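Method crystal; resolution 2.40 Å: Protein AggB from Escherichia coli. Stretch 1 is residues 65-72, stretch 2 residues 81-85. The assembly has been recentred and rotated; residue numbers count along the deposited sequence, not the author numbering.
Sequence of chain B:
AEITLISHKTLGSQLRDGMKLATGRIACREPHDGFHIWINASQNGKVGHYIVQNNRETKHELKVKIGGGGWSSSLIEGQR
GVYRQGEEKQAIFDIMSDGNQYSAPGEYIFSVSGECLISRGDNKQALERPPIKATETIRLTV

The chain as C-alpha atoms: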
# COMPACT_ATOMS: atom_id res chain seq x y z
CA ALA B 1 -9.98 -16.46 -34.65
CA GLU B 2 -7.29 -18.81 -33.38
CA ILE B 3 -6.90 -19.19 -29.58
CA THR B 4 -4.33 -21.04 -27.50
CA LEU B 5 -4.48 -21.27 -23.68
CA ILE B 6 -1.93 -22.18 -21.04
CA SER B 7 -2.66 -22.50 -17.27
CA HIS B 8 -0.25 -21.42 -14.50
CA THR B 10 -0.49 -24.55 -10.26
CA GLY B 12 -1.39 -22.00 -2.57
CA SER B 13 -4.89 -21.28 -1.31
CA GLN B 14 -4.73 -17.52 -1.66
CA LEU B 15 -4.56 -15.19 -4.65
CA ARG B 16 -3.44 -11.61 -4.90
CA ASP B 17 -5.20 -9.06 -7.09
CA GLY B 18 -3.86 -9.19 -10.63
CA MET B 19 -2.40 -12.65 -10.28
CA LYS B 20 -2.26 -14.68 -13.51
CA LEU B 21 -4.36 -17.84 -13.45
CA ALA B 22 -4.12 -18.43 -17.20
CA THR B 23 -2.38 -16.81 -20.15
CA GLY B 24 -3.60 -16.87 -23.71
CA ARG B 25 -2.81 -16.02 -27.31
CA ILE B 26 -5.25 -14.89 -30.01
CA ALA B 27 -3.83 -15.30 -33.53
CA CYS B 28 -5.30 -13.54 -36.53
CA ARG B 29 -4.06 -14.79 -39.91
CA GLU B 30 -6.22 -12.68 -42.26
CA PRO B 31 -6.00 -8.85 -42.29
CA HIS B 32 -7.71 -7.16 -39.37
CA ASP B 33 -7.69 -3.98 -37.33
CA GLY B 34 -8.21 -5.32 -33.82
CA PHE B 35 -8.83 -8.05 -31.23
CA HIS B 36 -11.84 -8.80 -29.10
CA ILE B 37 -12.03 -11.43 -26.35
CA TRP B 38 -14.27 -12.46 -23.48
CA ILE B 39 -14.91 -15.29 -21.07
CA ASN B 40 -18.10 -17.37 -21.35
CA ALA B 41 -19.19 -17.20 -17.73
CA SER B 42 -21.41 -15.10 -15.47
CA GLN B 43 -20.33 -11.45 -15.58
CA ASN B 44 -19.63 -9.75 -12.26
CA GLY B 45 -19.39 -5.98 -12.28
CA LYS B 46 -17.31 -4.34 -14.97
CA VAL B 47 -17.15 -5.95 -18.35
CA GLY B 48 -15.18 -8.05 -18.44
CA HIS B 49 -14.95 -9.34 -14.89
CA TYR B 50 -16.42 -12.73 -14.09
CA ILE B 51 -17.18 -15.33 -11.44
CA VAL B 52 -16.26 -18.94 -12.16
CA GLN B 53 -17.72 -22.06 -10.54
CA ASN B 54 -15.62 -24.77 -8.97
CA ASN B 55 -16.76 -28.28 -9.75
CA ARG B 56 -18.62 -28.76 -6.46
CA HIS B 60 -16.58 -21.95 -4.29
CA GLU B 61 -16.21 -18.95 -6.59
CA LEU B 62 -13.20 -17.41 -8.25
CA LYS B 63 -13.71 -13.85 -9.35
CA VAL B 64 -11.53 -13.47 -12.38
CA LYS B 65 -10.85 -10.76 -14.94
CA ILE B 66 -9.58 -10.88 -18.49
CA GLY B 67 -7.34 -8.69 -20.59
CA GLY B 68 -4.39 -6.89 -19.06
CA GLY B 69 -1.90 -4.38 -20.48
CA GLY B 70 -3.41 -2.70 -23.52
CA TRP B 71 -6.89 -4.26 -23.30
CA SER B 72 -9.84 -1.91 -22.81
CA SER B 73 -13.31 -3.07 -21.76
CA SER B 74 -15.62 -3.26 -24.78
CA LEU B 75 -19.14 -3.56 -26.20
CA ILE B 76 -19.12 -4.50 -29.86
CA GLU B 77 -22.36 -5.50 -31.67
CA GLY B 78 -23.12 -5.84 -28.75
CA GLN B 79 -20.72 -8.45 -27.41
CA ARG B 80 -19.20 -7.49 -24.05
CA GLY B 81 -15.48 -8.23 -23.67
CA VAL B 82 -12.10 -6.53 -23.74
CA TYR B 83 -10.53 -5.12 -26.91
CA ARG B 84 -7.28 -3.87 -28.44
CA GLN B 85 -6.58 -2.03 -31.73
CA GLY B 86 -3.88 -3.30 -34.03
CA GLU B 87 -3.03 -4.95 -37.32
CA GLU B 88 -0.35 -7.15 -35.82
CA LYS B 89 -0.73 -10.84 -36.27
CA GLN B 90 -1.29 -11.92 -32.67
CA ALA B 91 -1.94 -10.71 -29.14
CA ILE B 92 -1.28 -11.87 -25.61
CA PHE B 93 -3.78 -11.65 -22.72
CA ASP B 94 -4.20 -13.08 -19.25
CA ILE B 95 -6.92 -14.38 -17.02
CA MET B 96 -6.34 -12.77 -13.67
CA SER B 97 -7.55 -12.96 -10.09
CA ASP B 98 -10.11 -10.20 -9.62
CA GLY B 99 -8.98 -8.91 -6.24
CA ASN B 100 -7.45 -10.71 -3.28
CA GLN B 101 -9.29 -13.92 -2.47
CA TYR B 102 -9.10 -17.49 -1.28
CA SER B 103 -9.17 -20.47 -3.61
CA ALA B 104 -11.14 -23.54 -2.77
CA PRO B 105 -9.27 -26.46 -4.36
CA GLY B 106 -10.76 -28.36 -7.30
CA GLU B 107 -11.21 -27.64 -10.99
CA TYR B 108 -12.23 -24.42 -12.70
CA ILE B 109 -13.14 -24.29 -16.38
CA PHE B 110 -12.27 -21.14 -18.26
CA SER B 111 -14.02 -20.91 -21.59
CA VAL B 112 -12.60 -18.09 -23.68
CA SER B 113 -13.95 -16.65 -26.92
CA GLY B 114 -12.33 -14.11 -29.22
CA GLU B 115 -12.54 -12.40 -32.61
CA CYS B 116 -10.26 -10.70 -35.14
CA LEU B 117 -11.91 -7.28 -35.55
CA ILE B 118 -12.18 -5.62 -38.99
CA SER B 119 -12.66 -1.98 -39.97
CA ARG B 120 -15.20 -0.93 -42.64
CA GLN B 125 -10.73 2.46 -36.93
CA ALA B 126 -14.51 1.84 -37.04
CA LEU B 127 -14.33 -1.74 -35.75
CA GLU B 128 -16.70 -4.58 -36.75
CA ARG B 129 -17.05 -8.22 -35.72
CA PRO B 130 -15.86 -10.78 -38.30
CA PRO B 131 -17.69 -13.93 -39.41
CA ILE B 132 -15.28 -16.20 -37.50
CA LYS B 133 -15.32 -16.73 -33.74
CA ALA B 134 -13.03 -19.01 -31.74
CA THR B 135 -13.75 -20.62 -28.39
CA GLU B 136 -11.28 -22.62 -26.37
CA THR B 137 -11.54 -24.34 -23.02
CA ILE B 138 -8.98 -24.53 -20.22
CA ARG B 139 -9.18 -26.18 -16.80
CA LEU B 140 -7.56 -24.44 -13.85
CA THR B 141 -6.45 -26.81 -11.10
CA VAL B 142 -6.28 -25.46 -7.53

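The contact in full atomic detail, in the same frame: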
# COMPACT_ATOMS: atom_id res chain seq x y z
N LYS B 65 -10.72 -11.81 -13.93
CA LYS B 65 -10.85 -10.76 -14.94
C LYS B 65 -9.94 -11.08 -16.12
O LYS B 65 -8.93 -11.76 -15.98
CB LYS B 65 -10.53 -9.37 -14.36
CG LYS B 65 -9.12 -9.22 -13.80
CD LYS B 65 -8.81 -7.78 -13.34
CE LYS B 65 -7.39 -7.64 -12.81
NZ LYS B 65 -7.14 -6.26 -12.26
N ILE B 66 -10.31 -10.56 -17.28
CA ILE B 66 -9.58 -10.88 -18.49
C ILE B 66 -9.08 -9.64 -19.21
O ILE B 66 -9.75 -8.62 -19.28
CB ILE B 66 -10.43 -11.76 -19.43
CG1 ILE B 66 -9.56 -12.35 -20.54
CG2 ILE B 66 -11.60 -10.94 -19.99
CD1 ILE B 66 -10.27 -13.38 -21.43
N GLY B 67 -7.89 -9.75 -19.78
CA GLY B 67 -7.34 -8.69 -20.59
C GLY B 67 -5.92 -8.41 -20.18
O GLY B 67 -5.03 -9.22 -20.41
N GLY B 68 -5.71 -7.28 -19.51
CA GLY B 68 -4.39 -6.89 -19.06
C GLY B 68 -3.86 -5.74 -19.90
O GLY B 68 -4.61 -5.17 -20.70
N GLY B 69 -2.57 -5.44 -19.74
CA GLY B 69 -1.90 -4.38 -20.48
C GLY B 69 -2.32 -4.17 -21.93
O GLY B 69 -2.01 -4.98 -22.80
N GLY B 70 -3.04 -3.08 -22.18
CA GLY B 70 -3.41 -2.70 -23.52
C GLY B 70 -4.77 -3.23 -23.95
O GLY B 70 -5.09 -3.17 -25.14
N TRP B 71 -5.55 -3.75 -23.01
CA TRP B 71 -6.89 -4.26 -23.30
C TRP B 71 -7.88 -3.33 -22.61
O TRP B 71 -7.79 -3.10 -21.41
CB TRP B 71 -7.07 -5.71 -22.78
CG TRP B 71 -6.19 -6.79 -23.46
CD1 TRP B 71 -4.98 -7.25 -23.01
CD2 TRP B 71 -6.47 -7.51 -24.66
NE1 TRP B 71 -4.50 -8.21 -23.87
CE2 TRP B 71 -5.38 -8.38 -24.90
CE3 TRP B 71 -7.53 -7.50 -25.58
CZ2 TRP B 71 -5.33 -9.23 -26.01
CZ3 TRP B 71 -7.47 -8.33 -26.68
CH2 TRP B 71 -6.38 -9.19 -26.88
N SER B 72 -8.81 -2.77 -23.37
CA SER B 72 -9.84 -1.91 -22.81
C SER B 72 -11.16 -2.67 -22.85
O SER B 72 -11.39 -3.47 -23.77
CB SER B 72 -9.97 -0.60 -23.60
OG SER B 72 -8.71 0.05 -23.70
N GLY B 81 -16.78 -7.59 -23.76
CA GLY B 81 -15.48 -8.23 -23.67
C GLY B 81 -14.40 -7.18 -23.50
O GLY B 81 -14.70 -6.04 -23.18
N VAL B 82 -13.15 -7.54 -23.73
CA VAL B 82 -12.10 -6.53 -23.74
C VAL B 82 -11.48 -6.52 -25.13
O VAL B 82 -11.51 -7.53 -25.83
CB VAL B 82 -11.05 -6.71 -22.62
CG1 VAL B 82 -11.72 -6.68 -21.24
CG2 VAL B 82 -10.30 -8.01 -22.80
N TYR B 83 -10.94 -5.36 -25.53
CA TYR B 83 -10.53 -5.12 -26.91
C TYR B 83 -9.17 -4.43 -26.98
O TYR B 83 -8.67 -3.92 -25.97
CB TYR B 83 -11.59 -4.28 -27.66
CG TYR B 83 -11.06 -2.96 -28.20
CD1 TYR B 83 -10.66 -2.84 -29.53
CD2 TYR B 83 -10.94 -1.84 -27.38
CE1 TYR B 83 -10.16 -1.65 -30.03
CE2 TYR B 83 -10.45 -0.64 -27.88
CZ TYR B 83 -10.06 -0.55 -29.20
OH TYR B 83 -9.55 0.64 -29.70
N ARG B 84 -8.60 -4.41 -28.18
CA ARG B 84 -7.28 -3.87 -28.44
C ARG B 84 -7.19 -3.59 -29.95
O ARG B 84 -7.54 -4.45 -30.77
CB ARG B 84 -6.28 -4.94 -28.06
CG ARG B 84 -4.88 -4.59 -28.27
CD ARG B 84 -4.02 -5.78 -27.96
NE ARG B 84 -2.68 -5.34 -27.61
CZ ARG B 84 -2.24 -5.23 -26.36
NH1 ARG B 84 -3.03 -5.58 -25.34
NH2 ARG B 84 -1.01 -4.80 -26.13
N GLN B 85 -6.76 -2.38 -30.32
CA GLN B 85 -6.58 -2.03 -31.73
C GLN B 85 -5.29 -2.64 -32.18
O GLN B 85 -4.43 -2.95 -31.36
CB GLN B 85 -6.52 -0.51 -31.92
CG GLN B 85 -6.37 -0.03 -33.39
CD GLN B 85 -7.70 0.35 -34.04
OE1 GLN B 85 -8.43 1.22 -33.55
NE2 GLN B 85 -8.02 -0.31 -35.15

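Stretch 1 enters as the end of a strand, Lys65 to Gly67, passes through a glycine-rich turn, and pairs with the backbone of stretch 2 at Ser72; together the two stretches bury 477 Å². Ile66 makes the first contact: its carbonyl O lies 3.4 Å from Val82 CG1, and its CG2 is 4.3 Å from Val82 CG2, an apolar pairing. At Gly67 the CA sits 3.8 Å from Val82 CG2. With phi/psi of 132/-107, a CB here would jam against the preceding carbonyl O and also crowd Trp71 CB, so the backbone conformation itself calls for glycine.

Gly68 to Trp71 form a type II beta turn, closed by Trp71 N donating to Gly68 O at 2.9 Å. The turn presents carbonyl oxygens to Arg84, whose extended side chain (chi1 to chi3 all t) reaches Gly69: Arg84 NH1 donates to Gly69 O at 2.8 Å, with a nearly linear N-H...O angle of 168°. Gly70 O is also near, 3.2 Å from Arg84 NH1, but lies over the guanidinium face, where the angle is too poor for a hydrogen bond. A CB on Gly70 would clash with Arg84 NH1.

Trp71 supplies a ring face to the same arginine. Arg84 CZ stands 4.7 Å from the centroid of the five-membered ring, 18° off its normal, a cation-pi arrangement; Arg84 CB lies 4.1 Å from the six-membered centroid, a CH-pi contact. Trp71 CE3 also approaches Val82 CG2 at 4.0 Å.

Ser72 pairs with Tyr83 in an antiparallel bridge: Ser72 N donates to Tyr83 O at 2.8 Å, and Tyr83 N to Ser72 O at 2.6 Å. CA-H...O contacts supplement both acceptors, from Trp71 CA to Tyr83 O (3.2 Å) and from Val82 CA to Ser72 O (3.1 Å). The paired side chains share one sheet face, with Ser72 CB 4.1 Å from Tyr83 CD2.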